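Local structure of aminoglycoside phosphotransferase (Streptomyces rimosus subsp. rimosus ATCC 10970, 6FUX) at residues D150-E155 with D267-G272; G188-P193 with A223-T228; A216-D221 with R257-F262. The protein probably transfers a phosphate group from a nucleoside triphosphate such as ATP to streptomycin, inactivating the antibiotic. All coordinates share one frame; numbering follows the deposited sequence.

Contact 1: D150-E155 with D267-G272. With SRY (streptomycin), chain D.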
loop_
_atom_site.group_PDB
_atom_site.type_symbol
_atom_site.label_atom_id
_atom_site.label_comp_id
_atom_site.label_asym_id
_atom_site.label_seq_id
_atom_site.Cartn_x
_atom_site.Cartn_y
_atom_site.Cartn_z
ATOM N N ASP A 150 -6.217 -13.609 8.034
ATOM C CA ASP A 150 -6.320 -12.453 8.915
ATOM C C ASP A 150 -6.582 -11.188 8.045
ATOM O O ASP A 150 -6.952 -10.147 8.603
ATOM C CB ASP A 150 -5.061 -12.302 9.768
ATOM C CG ASP A 150 -4.920 -13.361 10.866
ATOM O OD1 ASP A 150 -5.901 -14.010 11.177
ATOM O OD2 ASP A 150 -3.830 -13.524 11.358
ATOM N N PHE A 151 -6.316 -11.274 6.740
ATOM C CA PHE A 151 -6.493 -10.150 5.841
ATOM C C PHE A 151 -7.897 -10.050 5.254
ATOM O O PHE A 151 -8.256 -9.014 4.640
ATOM C CB PHE A 151 -5.469 -10.130 4.707
ATOM C CG PHE A 151 -4.033 -10.080 5.109
ATOM C CD1 PHE A 151 -3.617 -9.509 6.304
ATOM C CD2 PHE A 151 -3.078 -10.640 4.269
ATOM C CE1 PHE A 151 -2.250 -9.429 6.599
ATOM C CE2 PHE A 151 -1.731 -10.626 4.611
ATOM C CZ PHE A 151 -1.332 -10.062 5.801
ATOM N N LEU A 152 -8.709 -11.065 5.444
ATOM C CA LEU A 152 -9.982 -11.067 4.823
ATOM C C LEU A 152 -10.944 -10.264 5.682
ATOM O O LEU A 152 -10.844 -10.255 6.918
ATOM C CB LEU A 152 -10.461 -12.521 4.805
ATOM C CG LEU A 152 -9.782 -13.465 3.817
ATOM C CD1 LEU A 152 -10.157 -14.918 4.104
ATOM C CD2 LEU A 152 -10.108 -13.097 2.366
ATOM N N PRO A 153 -12.036 -9.755 5.059
ATOM C CA PRO A 153 -13.200 -9.267 5.796
ATOM C C PRO A 153 -13.627 -10.329 6.817
ATOM O O PRO A 153 -13.571 -11.538 6.502
ATOM C CB PRO A 153 -14.296 -9.160 4.750
ATOM C CG PRO A 153 -13.545 -8.927 3.455
ATOM C CD PRO A 153 -12.237 -9.687 3.591
ATOM N N GLU A 154 -14.058 -9.883 8.005
ATOM C CA GLU A 154 -14.304 -10.803 9.113
ATOM C C GLU A 154 -15.252 -11.914 8.655
ATOM O O GLU A 154 -15.137 -13.074 9.036
ATOM C CB GLU A 154 -14.891 -9.996 10.269
ATOM C CG GLU A 154 -15.199 -10.801 11.518
ATOM C CD GLU A 154 -16.198 -10.063 12.392
ATOM O OE1 GLU A 154 -16.398 -8.833 12.138
ATOM O OE2 GLU A 154 -16.809 -10.704 13.303
ATOM N N GLU A 155 -16.277 -11.547 7.909
ATOM C CA GLU A 155 -17.321 -12.465 7.572
ATOM C C GLU A 155 -16.868 -13.506 6.532
ATOM O O GLU A 155 -17.569 -14.470 6.336
ATOM C CB GLU A 155 -18.555 -11.703 7.133
ATOM C CG GLU A 155 -18.411 -10.972 5.801
ATOM C CD GLU A 155 -17.757 -9.613 5.843
ATOM O OE1 GLU A 155 -17.092 -9.221 6.892
ATOM O OE2 GLU A 155 -17.828 -8.945 4.769
ATOM N N ASP A 267 -8.262 -7.755 -2.800
ATOM C CA ASP A 267 -6.939 -7.434 -2.296
ATOM C C ASP A 267 -6.371 -8.528 -1.380
ATOM O O ASP A 267 -5.218 -8.912 -1.560
ATOM C CB ASP A 267 -6.975 -6.116 -1.541
ATOM C CG ASP A 267 -5.586 -5.598 -1.233
ATOM O OD1 ASP A 267 -4.981 -4.928 -2.139
ATOM O OD2 ASP A 267 -5.104 -5.887 -0.079
ATOM N N PRO A 268 -7.101 -8.973 -0.368
ATOM C CA PRO A 268 -6.496 -9.995 0.495
ATOM C C PRO A 268 -5.985 -11.242 -0.261
ATOM O O PRO A 268 -5.079 -11.976 0.278
ATOM C CB PRO A 268 -7.604 -10.329 1.449
ATOM C CG PRO A 268 -8.855 -9.823 0.859
ATOM C CD PRO A 268 -8.487 -8.666 -0.014
ATOM N N LEU A 269 -6.659 -11.575 -1.378
ATOM C CA LEU A 269 -6.350 -12.837 -2.110
ATOM C C LEU A 269 -5.018 -12.696 -2.839
ATOM O O LEU A 269 -4.572 -13.699 -3.392
ATOM C CB LEU A 269 -7.481 -13.239 -3.047
ATOM C CG LEU A 269 -8.835 -13.346 -2.380
ATOM C CD1 LEU A 269 -9.851 -13.719 -3.397
ATOM C CD2 LEU A 269 -8.803 -14.413 -1.279
ATOM N N THR A 270 -4.457 -11.484 -2.912
ATOM C CA THR A 270 -3.308 -11.192 -3.719
ATOM C C THR A 270 -1.988 -11.263 -2.932
ATOM O O THR A 270 -0.887 -11.069 -3.545
ATOM C CB THR A 270 -3.339 -9.811 -4.409
ATOM O OG1 THR A 270 -3.143 -8.794 -3.413
ATOM C CG2 THR A 270 -4.608 -9.560 -5.199
ATOM N N TRP A 271 -2.030 -11.660 -1.636
ATOM C CA TRP A 271 -0.823 -11.546 -0.761
ATOM C C TRP A 271 -0.436 -12.947 -0.304
ATOM O O TRP A 271 -1.298 -13.652 0.207
ATOM C CB TRP A 271 -1.074 -10.703 0.501
ATOM C CG TRP A 271 -1.375 -9.253 0.248
ATOM C CD1 TRP A 271 -2.608 -8.656 0.189
ATOM C CD2 TRP A 271 -0.411 -8.210 0.092
ATOM N NE1 TRP A 271 -2.461 -7.319 -0.077
ATOM C CE2 TRP A 271 -1.127 -7.005 -0.106
ATOM C CE3 TRP A 271 0.981 -8.179 0.103
ATOM C CZ2 TRP A 271 -0.471 -5.796 -0.283
ATOM C CZ3 TRP A 271 1.604 -6.983 -0.197
ATOM C CH2 TRP A 271 0.885 -5.797 -0.294
ATOM N N GLY A 272 0.808 -13.278 -0.576
ATOM C CA GLY A 272 1.424 -14.487 -0.127
ATOM C C GLY A 272 2.010 -15.274 -1.267
ATOM O O GLY A 272 2.129 -14.836 -2.452
ATOM O OXT GLY A 272 2.437 -16.424 -0.887
HETATM C C11 SRY D . -9.433 -6.469 10.078
HETATM N N11 SRY D . -10.474 -6.989 10.849
HETATM C CA1 SRY D . -10.573 -7.634 12.015
HETATM N NB1 SRY D . -11.854 -7.962 12.348
HETATM N NC1 SRY D . -9.562 -7.921 12.760
HETATM C C21 SRY D . -7.895 -6.503 10.333
HETATM O O21 SRY D . -7.388 -7.280 11.391
HETATM C C31 SRY D . -7.006 -6.527 9.139
HETATM N N31 SRY D . -5.602 -6.236 9.241
HETATM C CD1 SRY D . -4.532 -6.995 9.451
HETATM N NE1 SRY D . -3.351 -6.434 9.495
HETATM N NF1 SRY D . -4.532 -8.226 9.611
HETATM C C41 SRY D . -7.649 -6.102 7.880
HETATM O O41 SRY D . -6.780 -6.461 6.818
HETATM C C51 SRY D . -9.158 -6.361 7.558
HETATM O O51 SRY D . -9.468 -7.107 6.282
HETATM C C61 SRY D . -10.105 -6.654 8.704
HETATM O O61 SRY D . -10.984 -7.831 8.578
HETATM C C12 SRY D . -6.034 -5.337 6.218
HETATM C C22 SRY D . -5.396 -5.745 4.984
HETATM C C32 SRY D . -6.403 -5.361 3.874
HETATM O O32 SRY D . -5.850 -4.293 3.035
HETATM C CG2 SRY D . -6.772 -6.612 3.041
HETATM O OG2 SRY D . -5.852 -7.014 2.277
HETATM C C42 SRY D . -7.524 -4.749 4.717
HETATM C CH2 SRY D . -8.114 -3.502 4.032
HETATM O O42 SRY D . -7.003 -4.326 5.974
HETATM O O13 SRY D . -4.108 -5.244 4.636
HETATM C C13 SRY D . -3.032 -5.592 5.495
HETATM C C23 SRY D . -1.758 -5.449 4.668
HETATM N N23 SRY D . -1.702 -6.060 3.336
HETATM C CI3 SRY D . -2.132 -7.493 3.323
HETATM C C33 SRY D . -1.279 -3.994 4.741
HETATM O O33 SRY D . -0.245 -3.739 3.973
HETATM C C43 SRY D . -1.493 -3.254 6.085
HETATM O O43 SRY D . -1.290 -1.810 5.941
HETATM C C53 SRY D . -2.619 -3.655 6.812
HETATM O O53 SRY D . -3.182 -4.937 6.696
HETATM C C63 SRY D . -2.918 -2.951 8.115
HETATM O O63 SRY D . -3.839 -3.658 8.854
#
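One wall of the streptomycin pocket is built where the loop bearing Phe151 meets the C-terminal tail bearing Pro268 and Trp271, and it illustrates how two aromatic rings can hold one methyl group. The ring planes of Phe151 and Trp271 are 71° apart, and the nearest approach is from Phe151 CE2 to the Trp271 CB methylene, 4.2 Å. In the angle between them sits the N-methyl carbon of streptomycin, CI3, over the centre of the Phe151 ring and nearer the rim of the indole, with Trp271 CD1 and CI3 only 3.4 Å apart. Both approaches have the character of CH-pi contacts. With CG anti to its carbonyl carbon (chi1 -65°), Trp271 turns its N-H toward the aspartate beside it: NE1 donates to Asp267 OD2 at 3.0 Å and 158°, from above the carboxylate plane but within the plane of the indole. With an alanine here the methyl group would probably lose one of its two aromatic walls, and Asp267 would be likely to turn more freely without the indole N-H. Behind the rings, Phe151 O accepts from streptomycin O51 at 2.8 Å, while Pro268 CB packs against the same oxygen at 3.5 Å. Another ligand group, NF1, donates to Asp150 O at 3.3 Å. The Leu152 side chain crosses Pro268 at about a right angle, setting its CD2 3.8 Å from Pro268 CG; the same methyl meets Leu269 CD2. These two leucines continue the apolar layer onto helix 161-168, at Leu164 and Leu168 respectively, while the terminal carboxylate of Gly272 forms a salt bridge with Arg144, just past helix 131-143.

Contact 2: G188-P193 with A223-T228. With SRY (streptomycin), chain D.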
loop_
_atom_site.group_PDB
_atom_site.type_symbol
_atom_site.label_atom_id
_atom_site.label_comp_id
_atom_site.label_asym_id
_atom_site.label_seq_id
_atom_site.Cartn_x
_atom_site.Cartn_y
_atom_site.Cartn_z
ATOM N N GLY A 188 -1.242 1.776 -4.296
ATOM C CA GLY A 188 -1.277 0.320 -4.531
ATOM C C GLY A 188 -1.504 -0.510 -3.282
ATOM O O GLY A 188 -1.801 -1.741 -3.386
ATOM N N ASP A 189 -1.321 0.116 -2.108
ATOM C CA ASP A 189 -1.670 -0.497 -0.829
ATOM C C ASP A 189 -2.031 0.621 0.134
ATOM O O ASP A 189 -1.385 0.873 1.107
ATOM C CB ASP A 189 -0.519 -1.301 -0.258
ATOM C CG ASP A 189 -0.933 -2.089 0.971
ATOM O OD1 ASP A 189 -2.181 -2.324 1.218
ATOM O OD2 ASP A 189 0.027 -2.394 1.758
ATOM N N LEU A 190 -3.140 1.309 -0.179
ATOM C CA LEU A 190 -3.482 2.587 0.498
ATOM C C LEU A 190 -4.268 2.316 1.807
ATOM O O LEU A 190 -5.377 2.825 2.016
ATOM C CB LEU A 190 -4.193 3.527 -0.449
ATOM C CG LEU A 190 -4.303 4.962 0.046
ATOM C CD1 LEU A 190 -2.931 5.629 0.149
ATOM C CD2 LEU A 190 -5.206 5.799 -0.843
ATOM N N CYS A 191 -3.728 1.472 2.668
ATOM C CA CYS A 191 -4.195 1.281 4.007
ATOM C C CYS A 191 -3.634 2.400 4.872
ATOM O O CYS A 191 -2.537 2.840 4.646
ATOM C CB CYS A 191 -3.707 -0.092 4.512
ATOM S SG CYS A 191 -4.520 -1.480 3.684
ATOM N N LEU A 192 -4.333 2.771 5.935
ATOM C CA LEU A 192 -3.888 3.877 6.811
ATOM C C LEU A 192 -2.441 3.784 7.285
ATOM O O LEU A 192 -1.858 4.841 7.451
ATOM C CB LEU A 192 -4.812 4.052 8.005
ATOM C CG LEU A 192 -6.227 4.574 7.662
ATOM C CD1 LEU A 192 -6.957 4.954 8.922
ATOM C CD2 LEU A 192 -6.109 5.787 6.726
ATOM N N PRO A 193 -1.838 2.629 7.630
ATOM C CA PRO A 193 -0.458 2.646 8.072
ATOM C C PRO A 193 0.527 3.165 7.040
ATOM O O PRO A 193 1.615 3.543 7.473
ATOM C CB PRO A 193 -0.077 1.201 8.319
ATOM C CG PRO A 193 -1.455 0.527 8.581
ATOM C CD PRO A 193 -2.399 1.269 7.689
ATOM N N ALA A 223 -10.856 1.625 -1.812
ATOM C CA ALA A 223 -11.399 0.481 -1.025
ATOM C C ALA A 223 -10.596 0.262 0.276
ATOM O O ALA A 223 -11.222 0.010 1.334
ATOM C CB ALA A 223 -11.449 -0.775 -1.911
ATOM N N LEU A 224 -9.272 0.291 0.151
ATOM C CA LEU A 224 -8.376 -0.005 1.306
ATOM C C LEU A 224 -8.405 1.157 2.280
ATOM O O LEU A 224 -8.433 0.958 3.479
ATOM C CB LEU A 224 -6.979 -0.360 0.852
ATOM C CG LEU A 224 -6.888 -1.539 -0.107
ATOM C CD1 LEU A 224 -5.479 -1.970 -0.213
ATOM C CD2 LEU A 224 -7.789 -2.728 0.193
ATOM N N LEU A 225 -8.314 2.393 1.723
ATOM C CA LEU A 225 -8.372 3.525 2.579
ATOM C C LEU A 225 -9.662 3.590 3.393
ATOM O O LEU A 225 -9.639 3.816 4.595
ATOM C CB LEU A 225 -8.222 4.783 1.729
ATOM C CG LEU A 225 -8.403 6.071 2.515
ATOM C CD1 LEU A 225 -7.319 6.249 3.545
ATOM C CD2 LEU A 225 -8.385 7.212 1.487
ATOM N N PHE A 226 -10.830 3.352 2.796
ATOM C CA PHE A 226 -12.035 3.451 3.486
ATOM C C PHE A 226 -12.231 2.323 4.504
ATOM O O PHE A 226 -12.724 2.520 5.608
ATOM C CB PHE A 226 -13.168 3.424 2.483
ATOM C CG PHE A 226 -13.369 4.666 1.651
ATOM C CD1 PHE A 226 -12.709 5.847 1.895
ATOM C CD2 PHE A 226 -14.349 4.661 0.665
ATOM C CE1 PHE A 226 -12.928 6.974 1.102
ATOM C CE2 PHE A 226 -14.591 5.782 -0.123
ATOM C CZ PHE A 226 -13.870 6.943 0.113
ATOM N N ALA A 227 -11.818 1.109 4.133
ATOM C CA ALA A 227 -12.000 -0.023 5.018
ATOM C C ALA A 227 -11.120 0.189 6.251
ATOM O O ALA A 227 -11.576 -0.085 7.346
ATOM C CB ALA A 227 -11.609 -1.290 4.254
ATOM N N THR A 228 -9.847 0.586 6.061
ATOM C CA THR A 228 -9.005 0.760 7.202
ATOM C C THR A 228 -9.417 1.968 8.077
ATOM O O THR A 228 -9.369 1.907 9.299
ATOM C CB THR A 228 -7.514 0.808 6.848
ATOM O OG1 THR A 228 -7.200 1.847 5.889
ATOM C CG2 THR A 228 -7.041 -0.534 6.325
HETATM C C11 SRY D . -9.433 -6.469 10.078
HETATM N N11 SRY D . -10.474 -6.989 10.849
HETATM C CA1 SRY D . -10.573 -7.634 12.015
HETATM N NB1 SRY D . -11.854 -7.962 12.348
HETATM N NC1 SRY D . -9.562 -7.921 12.760
HETATM C C21 SRY D . -7.895 -6.503 10.333
HETATM O O21 SRY D . -7.388 -7.280 11.391
HETATM C C31 SRY D . -7.006 -6.527 9.139
HETATM N N31 SRY D . -5.602 -6.236 9.241
HETATM C CD1 SRY D . -4.532 -6.995 9.451
HETATM N NE1 SRY D . -3.351 -6.434 9.495
HETATM N NF1 SRY D . -4.532 -8.226 9.611
HETATM C C41 SRY D . -7.649 -6.102 7.880
HETATM O O41 SRY D . -6.780 -6.461 6.818
HETATM C C51 SRY D . -9.158 -6.361 7.558
HETATM O O51 SRY D . -9.468 -7.107 6.282
HETATM C C61 SRY D . -10.105 -6.654 8.704
HETATM O O61 SRY D . -10.984 -7.831 8.578
HETATM C C12 SRY D . -6.034 -5.337 6.218
HETATM C C22 SRY D . -5.396 -5.745 4.984
HETATM C C32 SRY D . -6.403 -5.361 3.874
HETATM O O32 SRY D . -5.850 -4.293 3.035
HETATM C CG2 SRY D . -6.772 -6.612 3.041
HETATM O OG2 SRY D . -5.852 -7.014 2.277
HETATM C C42 SRY D . -7.524 -4.749 4.717
HETATM C CH2 SRY D . -8.114 -3.502 4.032
HETATM O O42 SRY D . -7.003 -4.326 5.974
HETATM O O13 SRY D . -4.108 -5.244 4.636
HETATM C C13 SRY D . -3.032 -5.592 5.495
HETATM C C23 SRY D . -1.758 -5.449 4.668
HETATM N N23 SRY D . -1.702 -6.060 3.336
HETATM C CI3 SRY D . -2.132 -7.493 3.323
HETATM C C33 SRY D . -1.279 -3.994 4.741
HETATM O O33 SRY D . -0.245 -3.739 3.973
HETATM C C43 SRY D . -1.493 -3.254 6.085
HETATM O O43 SRY D . -1.290 -1.810 5.941
HETATM C C53 SRY D . -2.619 -3.655 6.812
HETATM O O53 SRY D . -3.182 -4.937 6.696
HETATM C C63 SRY D . -2.918 -2.951 8.115
HETATM O O63 SRY D . -3.839 -3.658 8.854
#
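Thr228 OG1 is gripped from two sides: it accepts from Leu192 N across the contact at 3.0 Å and 154°, and it donates to Leu224 O, one turn earlier in its own helix, at 2.8 Å. The hydroxyl can do both because it lies between the backbone N and the carbonyl carbon of Thr228 (chi1 57°). Leu224 O in turn takes Thr228 N and Thr228 OG1 on opposite faces of its carbonyl plane. The same rotation leaves Thr228 CG2 against Cys191 SG, 3.8 Å away, with the sulfur also resting on Leu224 CB. On the other flank Leu190 and Leu225 run side by side in the same direction, whereas Leu192 crosses Leu225 at about a right angle, its CD2 packed unusually tightly against Leu225 CD1 at 3.4 Å. Leu190 centres an inverse gamma turn, and just before it Asp189 meets Leu224 CD1 through OD1. The other carboxylate oxygen, Asp189 OD2, accepts from streptomycin O33 at 2.6 Å. Cys191 SG also lines the pocket, 3.2 Å from streptomycin O32. With His187 before it and Asn194 after it, this loop has the pattern of the catalytic loop of aminoglycoside phosphotransferases and protein kinases; Asn194 and His187 bond to the backbone of Asp189 itself. A short bond from a sugar hydroxyl to the aspartate of that motif, with ADP about 8 Å from the side chain, is consistent with O33 being the phosphate acceptor and Asp189 the probable catalytic base.

Contact 3: A216-D221 with R257-F262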
loop_
_atom_site.group_PDB
_atom_site.type_symbol
_atom_site.label_atom_id
_atom_site.label_comp_id
_atom_site.label_asym_id
_atom_site.label_seq_id
_atom_site.Cartn_x
_atom_site.Cartn_y
_atom_site.Cartn_z
ATOM N N ALA A 216 -4.021 1.645 -12.010
ATOM C CA ALA A 216 -5.122 0.795 -11.633
ATOM C C ALA A 216 -6.355 1.658 -11.501
ATOM O O ALA A 216 -6.315 2.894 -11.544
ATOM C CB ALA A 216 -4.784 0.126 -10.319
ATOM N N ASP A 217 -7.502 0.978 -11.336
ATOM C CA ASP A 217 -8.747 1.706 -11.010
ATOM C C ASP A 217 -8.532 2.457 -9.703
ATOM O O ASP A 217 -7.958 1.896 -8.734
ATOM C CB ASP A 217 -9.847 0.675 -10.941
ATOM C CG ASP A 217 -11.260 1.148 -10.679
ATOM O OD1 ASP A 217 -11.443 2.029 -9.838
ATOM O OD2 ASP A 217 -12.183 0.639 -11.376
ATOM N N PRO A 218 -9.022 3.692 -9.512
ATOM C CA PRO A 218 -8.818 4.426 -8.256
ATOM C C PRO A 218 -9.376 3.598 -7.053
ATOM O O PRO A 218 -8.946 3.790 -5.917
ATOM C CB PRO A 218 -9.475 5.756 -8.536
ATOM C CG PRO A 218 -10.435 5.518 -9.564
ATOM C CD PRO A 218 -9.736 4.564 -10.494
ATOM N N TYR A 219 -10.473 2.835 -7.253
ATOM C CA TYR A 219 -10.968 2.011 -6.148
ATOM C C TYR A 219 -9.968 0.957 -5.653
ATOM O O TYR A 219 -10.237 0.432 -4.479
ATOM C CB TYR A 219 -12.315 1.387 -6.437
ATOM C CG TYR A 219 -13.421 2.408 -6.469
ATOM C CD1 TYR A 219 -13.966 2.872 -5.301
ATOM C CD2 TYR A 219 -13.777 2.980 -7.668
ATOM C CE1 TYR A 219 -14.942 3.856 -5.323
ATOM C CE2 TYR A 219 -14.763 3.938 -7.712
ATOM C CZ TYR A 219 -15.337 4.363 -6.540
ATOM O OH TYR A 219 -16.320 5.295 -6.661
ATOM N N ALA A 220 -8.880 0.632 -6.413
ATOM C CA ALA A 220 -7.861 -0.273 -5.826
ATOM C C ALA A 220 -7.298 0.403 -4.562
ATOM O O ALA A 220 -6.932 -0.289 -3.564
ATOM C CB ALA A 220 -6.753 -0.604 -6.759
ATOM N N ASP A 221 -7.099 1.714 -4.613
ATOM C CA ASP A 221 -6.704 2.580 -3.447
ATOM C C ASP A 221 -7.904 2.915 -2.490
ATOM O O ASP A 221 -7.830 2.689 -1.265
ATOM C CB ASP A 221 -6.074 3.871 -3.933
ATOM C CG ASP A 221 -4.585 3.771 -4.205
ATOM O OD1 ASP A 221 -4.032 2.618 -4.070
ATOM O OD2 ASP A 221 -4.077 4.842 -4.677
ATOM N N ARG A 257 -20.217 1.708 -4.964
ATOM C CA ARG A 257 -19.966 0.771 -3.875
ATOM C C ARG A 257 -19.649 -0.636 -4.381
ATOM O O ARG A 257 -19.036 -1.421 -3.668
ATOM C CB ARG A 257 -21.137 0.739 -2.889
ATOM C CG ARG A 257 -21.338 2.003 -2.046
ATOM C CD ARG A 257 -20.142 2.658 -1.379
ATOM N NE ARG A 257 -20.487 3.728 -0.416
ATOM C CZ ARG A 257 -19.662 4.094 0.589
ATOM N NH1 ARG A 257 -18.488 3.489 0.709
ATOM N NH2 ARG A 257 -19.970 5.056 1.456
ATOM N N ASP A 258 -20.239 -1.055 -5.515
ATOM C CA ASP A 258 -20.033 -2.381 -5.976
ATOM C C ASP A 258 -18.574 -2.513 -6.417
ATOM O O ASP A 258 -17.925 -3.521 -6.177
ATOM C CB ASP A 258 -20.989 -2.764 -7.112
ATOM C CG ASP A 258 -22.397 -2.959 -6.653
ATOM O OD1 ASP A 258 -22.593 -3.285 -5.467
ATOM O OD2 ASP A 258 -23.301 -2.771 -7.531
ATOM N N ARG A 259 -18.069 -1.505 -7.108
ATOM C CA ARG A 259 -16.706 -1.499 -7.550
ATOM C C ARG A 259 -15.735 -1.427 -6.363
ATOM O O ARG A 259 -14.739 -2.139 -6.294
ATOM C CB ARG A 259 -16.644 -0.298 -8.484
ATOM C CG ARG A 259 -15.397 -0.082 -9.303
ATOM C CD ARG A 259 -15.998 1.050 -10.216
ATOM N NE ARG A 259 -14.942 1.695 -10.892
ATOM C CZ ARG A 259 -14.892 2.940 -11.204
ATOM N NH1 ARG A 259 -15.993 3.694 -11.254
ATOM N NH2 ARG A 259 -13.712 3.406 -11.433
ATOM N N GLU A 260 -16.068 -0.623 -5.370
ATOM C CA GLU A 260 -15.261 -0.529 -4.157
ATOM C C GLU A 260 -15.174 -1.916 -3.475
ATOM O O GLU A 260 -14.089 -2.373 -3.165
ATOM C CB GLU A 260 -15.919 0.448 -3.215
ATOM C CG GLU A 260 -15.135 0.695 -1.957
ATOM C CD GLU A 260 -15.941 1.374 -0.877
ATOM O OE1 GLU A 260 -17.087 1.842 -1.149
ATOM O OE2 GLU A 260 -15.457 1.452 0.240
ATOM N N ARG A 261 -16.319 -2.613 -3.403
ATOM C CA ARG A 261 -16.377 -3.918 -2.705
ATOM C C ARG A 261 -15.541 -4.960 -3.457
ATOM O O ARG A 261 -14.929 -5.833 -2.856
ATOM C CB ARG A 261 -17.805 -4.463 -2.637
ATOM C CG ARG A 261 -18.018 -5.708 -1.783
ATOM C CD ARG A 261 -19.503 -6.046 -1.532
ATOM N NE ARG A 261 -20.358 -4.871 -1.495
ATOM C CZ ARG A 261 -21.020 -4.392 -2.561
ATOM N NH1 ARG A 261 -20.899 -5.016 -3.726
ATOM N NH2 ARG A 261 -21.802 -3.324 -2.452
ATOM N N PHE A 262 -15.576 -4.934 -4.785
ATOM C CA PHE A 262 -14.777 -5.866 -5.571
ATOM C C PHE A 262 -13.310 -5.736 -5.171
ATOM O O PHE A 262 -12.631 -6.729 -4.950
ATOM C CB PHE A 262 -14.951 -5.571 -7.061
ATOM C CG PHE A 262 -14.094 -6.417 -7.954
ATOM C CD1 PHE A 262 -14.502 -7.677 -8.372
ATOM C CD2 PHE A 262 -12.867 -5.913 -8.374
ATOM C CE1 PHE A 262 -13.678 -8.422 -9.203
ATOM C CE2 PHE A 262 -12.056 -6.652 -9.211
ATOM C CZ PHE A 262 -12.474 -7.923 -9.605
#
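Asp217 and Arg259 form a salt bridge that joins the start of helix 218-233 to the first turn of helix 257-266. Its straightest bond runs from Arg259 NE to the syn lone pair of Asp217 OD2, 3.0 Å long at 157° and close to the guanidinium plane. Arg259 NH2 adds two weak bonds, to Asp217 OD1 at 3.1 Å and Asp217 OD2 at 3.2 Å; the planes of the two groups are 60° apart. Asp217 is also the N-cap of helix 218-233: its OD1 accepts from Tyr219 N at 2.9 Å, and one carboxylate thus serves both a helix end and an arginine. Tyr219 brings its ring edge over the guanidinium, CE2 lying 3.6 Å from Arg259 CZ with the planes 72° apart, while its OH accepts from Asp256 N. On the other side of the ring from CE2, Tyr219 CD1 meets Glu260 CB at 3.7 Å, and Glu260 OE1 in turn holds Arg257 NH1 in a salt bridge on the same helix. The arrangement fixes helix 257-266 against the beginning of helix 218-233; Arg259 reaches on to Gln182 and helix 172-181, and Pro218 rests on Val184 of strand 184-186.

How the contacts relate
From the N terminus, the chain first passes the 150-155 loop, which pairs with the last six residues: contact 1 closes a loop of more than one hundred residues, and both other contacts nest inside it. Contact 2 opens at 188-193, contact 3 at 216-221; the chain then closes contact 2 at 223-228 and contact 3 at 257-262, so these two cross. Both use helix 218-233, and Asp221 OD1 lies 2.9 Å from Gly188 N in a probable hydrogen bond between them. Contacts 1 and 2 meet where Trp271 packs on Asp189. The 188-193 loop, helix 218-233, helix 257-266 and the C-terminal tail that follows it are thereby linked, with streptomycin bound between contacts 1 and 2.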